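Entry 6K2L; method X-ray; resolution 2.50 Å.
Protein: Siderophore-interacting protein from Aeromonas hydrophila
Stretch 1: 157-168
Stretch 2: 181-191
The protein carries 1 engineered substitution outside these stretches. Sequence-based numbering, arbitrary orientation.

Stretch 1 (157-168) VMPADARGHIAL
Stretch 2, residues 181-191: LPAGVTLRWFV

Two neighbouring parallel strands illustrate how a sheet alternates its chemistry: one face is apolar, the other mixed, and the backbone ladder between them fixes the register. In the siderophore-interacting protein of Aeromonas hydrophila, strand 163-168 lies beside the strand that includes 185-191, their N-to-C directions 11° apart. The apolar face carries Ile 166 and Leu 168 from the first strand and Val 185, Leu 187 and Trp 189 from the second. Ile 166 (chi1 m, chi2 t) sends CD1 to 3.5 Å from CG1 of Val 185 (chi1 t) and 3.7 Å from CD2 of Leu 181 (m, t), while its CG2 lies 3.7 Å from CD1 of Leu 187 (t, p). Leu 168 repeats the m, t rotamer of Ile 166. Leu 168 CD1 sits over the face of the Trp 189 indole (chi1 m, chi2 85°), 3.4 Å from CH2 and 3.6 Å from the centroid of the six-membered ring, in a CH-pi contact 21° off the ring normal.

Before the strands, the same apolar layer continues through Met 158 (m, t, m), whose CE lies 3.3 Å from CD of Pro 182 and 4.1 Å from CG2 of Val 185. Each stretch here bends through a type I turn, Pro 159 to Ala 162 and Pro 182 to Val 185, closed by Ala 162 N to Pro 159 O at 2.9 Å and Val 185 N to Pro 182 O at 3.0 Å.

The ladder pairs Gly 164 with Val 185, His 165 with Thr 186, Ile 166 with Leu 187, Ala 167 with Arg 188 and Leu 168 with Trp 189, at CA-CA distances of 4.4 to 5.0 Å. As parallel geometry requires, alternate residues of the first strand bond to residues flanking their partners. Gly 164 N donates to Gly 184 O (3.1 Å) and Gly 164 O accepts from Thr 186 N (2.9 Å); Ile 166 N donates to Thr 186 O (2.8 Å) and Ile 166 O accepts from Arg 188 N (2.9 Å); Leu 168 N donates to Arg 188 O (3.0 Å) and Leu 168 O accepts from Phe 190 N (2.8 Å). Phi/psi stays extended, near -125/135 from Ile 166 to Leu 168, but Gly 164 adopts 150/-158, where a CB would jam against the preceding carbonyl oxygen.

On the face with His 165 and Thr 186, Thr 186 (m) gives a weak hydrogen bond from OG1 to ND1 of His 165 (chi1 m, chi2 -87°), 3.3 Å long. At the edge, Gly 184 (-79/3) lies with CA over one face of the Arg 163 guanidinium (m, t, p, chi4 81°); a CB here would clash with Arg 163 NH1 and Ala 162 O. One water joins the turns, donating to Ala 160 O (2.7 Å) and Ala 162 O (2.6 Å) and accepting from Gly 184 N (2.9 Å).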

# COMPACT_ATOMS: atom_id res chain seq x y z
N VAL A 157 0.86 3.69 5.13
CA VAL A 157 1.53 2.41 5.31
C VAL A 157 2.78 2.55 6.18
O VAL A 157 3.66 1.69 6.15
CB VAL A 157 1.86 1.76 3.96
CG1 VAL A 157 0.62 1.64 3.12
CG2 VAL A 157 2.92 2.56 3.25
N MET A 158 2.89 3.64 6.94
CA MET A 158 3.94 3.81 7.94
C MET A 158 3.63 3.00 9.20
O MET A 158 2.47 2.95 9.63
CB MET A 158 4.09 5.29 8.33
CG MET A 158 4.73 6.23 7.32
SD MET A 158 5.18 7.82 8.06
CE MET A 158 3.62 8.43 8.47
N PRO A 159 4.64 2.39 9.82
CA PRO A 159 4.40 1.64 11.06
C PRO A 159 3.96 2.56 12.19
O PRO A 159 4.32 3.74 12.23
CB PRO A 159 5.76 1.01 11.38
CG PRO A 159 6.46 1.00 10.07
CD PRO A 159 6.02 2.24 9.35
N ALA A 160 3.22 1.99 13.13
CA ALA A 160 2.61 2.78 14.19
C ALA A 160 3.63 3.47 15.07
O ALA A 160 3.32 4.49 15.69
CB ALA A 160 1.69 1.88 15.01
N ASP A 161 4.86 2.95 15.13
CA ASP A 161 5.92 3.58 15.92
C ASP A 161 6.85 4.49 15.10
O ASP A 161 7.85 4.98 15.65
CB ASP A 161 6.77 2.51 16.63
CG ASP A 161 7.36 1.50 15.66
OD1 ASP A 161 6.92 1.46 14.48
OD2 ASP A 161 8.26 0.72 16.08
N ALA A 162 6.56 4.72 13.82
CA ALA A 162 7.35 5.68 13.06
C ALA A 162 7.29 7.05 13.71
O ALA A 162 6.33 7.38 14.43
CB ALA A 162 6.84 5.77 11.62
N ARG A 163 8.33 7.84 13.49
CA ARG A 163 8.43 9.17 14.08
C ARG A 163 8.83 10.17 13.01
O ARG A 163 9.34 9.80 11.95
CB ARG A 163 9.44 9.20 15.22
CG ARG A 163 9.04 8.33 16.37
CD ARG A 163 9.69 8.78 17.65
NE ARG A 163 9.07 9.99 18.19
CZ ARG A 163 7.95 10.02 18.92
NH1 ARG A 163 7.29 8.90 19.19
NH2 ARG A 163 7.50 11.19 19.37
N GLY A 164 8.60 11.43 13.28
CA GLY A 164 9.13 12.45 12.42
C GLY A 164 8.26 13.68 12.40
O GLY A 164 7.49 13.95 13.32
N HIS A 165 8.40 14.45 11.33
CA HIS A 165 7.66 15.69 11.15
C HIS A 165 7.30 15.83 9.68
O HIS A 165 8.11 15.52 8.80
CB HIS A 165 8.48 16.91 11.60
CG HIS A 165 9.08 16.78 12.96
ND1 HIS A 165 8.41 17.12 14.12
CD2 HIS A 165 10.31 16.37 13.36
CE1 HIS A 165 9.19 16.92 15.16
NE2 HIS A 165 10.36 16.48 14.73
N ILE A 166 6.09 16.32 9.45
CA ILE A 166 5.58 16.63 8.13
C ILE A 166 5.07 18.07 8.14
O ILE A 166 4.35 18.47 9.07
CB ILE A 166 4.45 15.65 7.73
CG1 ILE A 166 5.02 14.23 7.72
CG2 ILE A 166 3.83 16.04 6.39
CD1 ILE A 166 3.98 13.18 7.55
N ALA A 167 5.44 18.86 7.14
CA ALA A 167 4.90 20.21 6.96
C ALA A 167 4.33 20.34 5.55
O ALA A 167 5.00 19.97 4.58
CB ALA A 167 5.97 21.27 7.20
N LEU A 168 3.12 20.88 5.43
CA LEU A 168 2.52 21.08 4.11
C LEU A 168 2.17 22.54 3.85
O LEU A 168 1.60 23.20 4.72
CB LEU A 168 1.28 20.23 3.96
CG LEU A 168 1.51 18.72 4.10
CD1 LEU A 168 0.18 18.00 4.17
CD2 LEU A 168 2.33 18.18 2.94
N LEU A 181 -2.00 9.93 10.98
CA LEU A 181 -0.58 9.62 10.97
C LEU A 181 -0.26 8.78 12.21
O LEU A 181 -1.05 8.79 13.16
CB LEU A 181 0.22 10.92 10.99
CG LEU A 181 0.23 11.85 9.79
CD1 LEU A 181 0.93 13.11 10.24
CD2 LEU A 181 0.97 11.25 8.58
N PRO A 182 0.87 8.06 12.25
CA PRO A 182 1.35 7.52 13.52
C PRO A 182 1.44 8.62 14.56
O PRO A 182 1.73 9.78 14.22
CB PRO A 182 2.73 6.96 13.18
CG PRO A 182 2.73 6.76 11.71
CD PRO A 182 1.74 7.73 11.11
N ALA A 183 1.18 8.27 15.82
CA ALA A 183 1.14 9.29 16.87
C ALA A 183 2.46 10.06 16.95
O ALA A 183 2.47 11.25 17.26
CB ALA A 183 0.82 8.66 18.22
N GLY A 184 3.58 9.39 16.66
CA GLY A 184 4.87 10.04 16.70
C GLY A 184 5.24 10.91 15.52
O GLY A 184 6.35 11.43 15.48
N VAL A 185 4.36 11.09 14.54
CA VAL A 185 4.65 11.96 13.40
C VAL A 185 3.86 13.26 13.55
O VAL A 185 2.62 13.27 13.55
CB VAL A 185 4.34 11.27 12.06
CG1 VAL A 185 4.42 12.27 10.91
CG2 VAL A 185 5.31 10.11 11.81
N THR A 186 4.60 14.34 13.71
CA THR A 186 4.05 15.70 13.67
C THR A 186 3.44 16.03 12.31
O THR A 186 3.99 15.67 11.26
CB THR A 186 5.21 16.66 13.98
OG1 THR A 186 5.43 16.72 15.40
CG2 THR A 186 4.96 18.02 13.39
N LEU A 187 2.32 16.76 12.30
CA LEU A 187 1.78 17.32 11.07
C LEU A 187 1.48 18.80 11.26
O LEU A 187 0.74 19.16 12.19
CB LEU A 187 0.52 16.59 10.63
CG LEU A 187 -0.16 17.11 9.37
CD1 LEU A 187 0.82 17.26 8.19
CD2 LEU A 187 -1.28 16.13 9.01
N ARG A 188 2.01 19.66 10.39
CA ARG A 188 1.88 21.11 10.52
C ARG A 188 1.53 21.75 9.18
O ARG A 188 2.28 21.65 8.20
CB ARG A 188 3.16 21.71 11.12
CG ARG A 188 3.11 23.21 11.40
CD ARG A 188 2.32 23.55 12.66
NE ARG A 188 2.87 22.95 13.89
CZ ARG A 188 3.74 23.56 14.69
NH1 ARG A 188 4.19 24.79 14.41
NH2 ARG A 188 4.18 22.92 15.78
N TRP A 189 0.38 22.41 9.12
CA TRP A 189 -0.12 23.01 7.89
C TRP A 189 0.20 24.50 7.83
O TRP A 189 0.01 25.24 8.80
CB TRP A 189 -1.63 22.79 7.77
CG TRP A 189 -2.09 21.33 7.62
CD1 TRP A 189 -2.32 20.43 8.63
CD2 TRP A 189 -2.40 20.63 6.40
NE1 TRP A 189 -2.75 19.23 8.12
CE2 TRP A 189 -2.81 19.33 6.76
CE3 TRP A 189 -2.37 20.98 5.05
CZ2 TRP A 189 -3.16 18.37 5.80
CZ3 TRP A 189 -2.74 20.04 4.12
CH2 TRP A 189 -3.13 18.74 4.50
N PHE A 190 0.67 24.94 6.67
CA PHE A 190 0.94 26.34 6.40
C PHE A 190 0.03 26.75 5.25
O PHE A 190 0.00 26.07 4.22
CB PHE A 190 2.41 26.55 6.06
CG PHE A 190 3.32 26.39 7.23
CD1 PHE A 190 3.76 27.49 7.92
CD2 PHE A 190 3.69 25.12 7.68
CE1 PHE A 190 4.58 27.35 9.01
CE2 PHE A 190 4.51 24.97 8.78
CZ PHE A 190 4.97 26.09 9.44
N VAL A 191 -0.76 27.80 5.46
CA VAL A 191 -1.56 28.40 4.40
C VAL A 191 -0.74 29.50 3.76
O VAL A 191 -0.13 30.32 4.46
CB VAL A 191 -2.88 28.95 4.95
CG1 VAL A 191 -3.67 29.62 3.82
CG2 VAL A 191 -3.69 27.81 5.58
O HOH W 1 4.70 6.68 16.36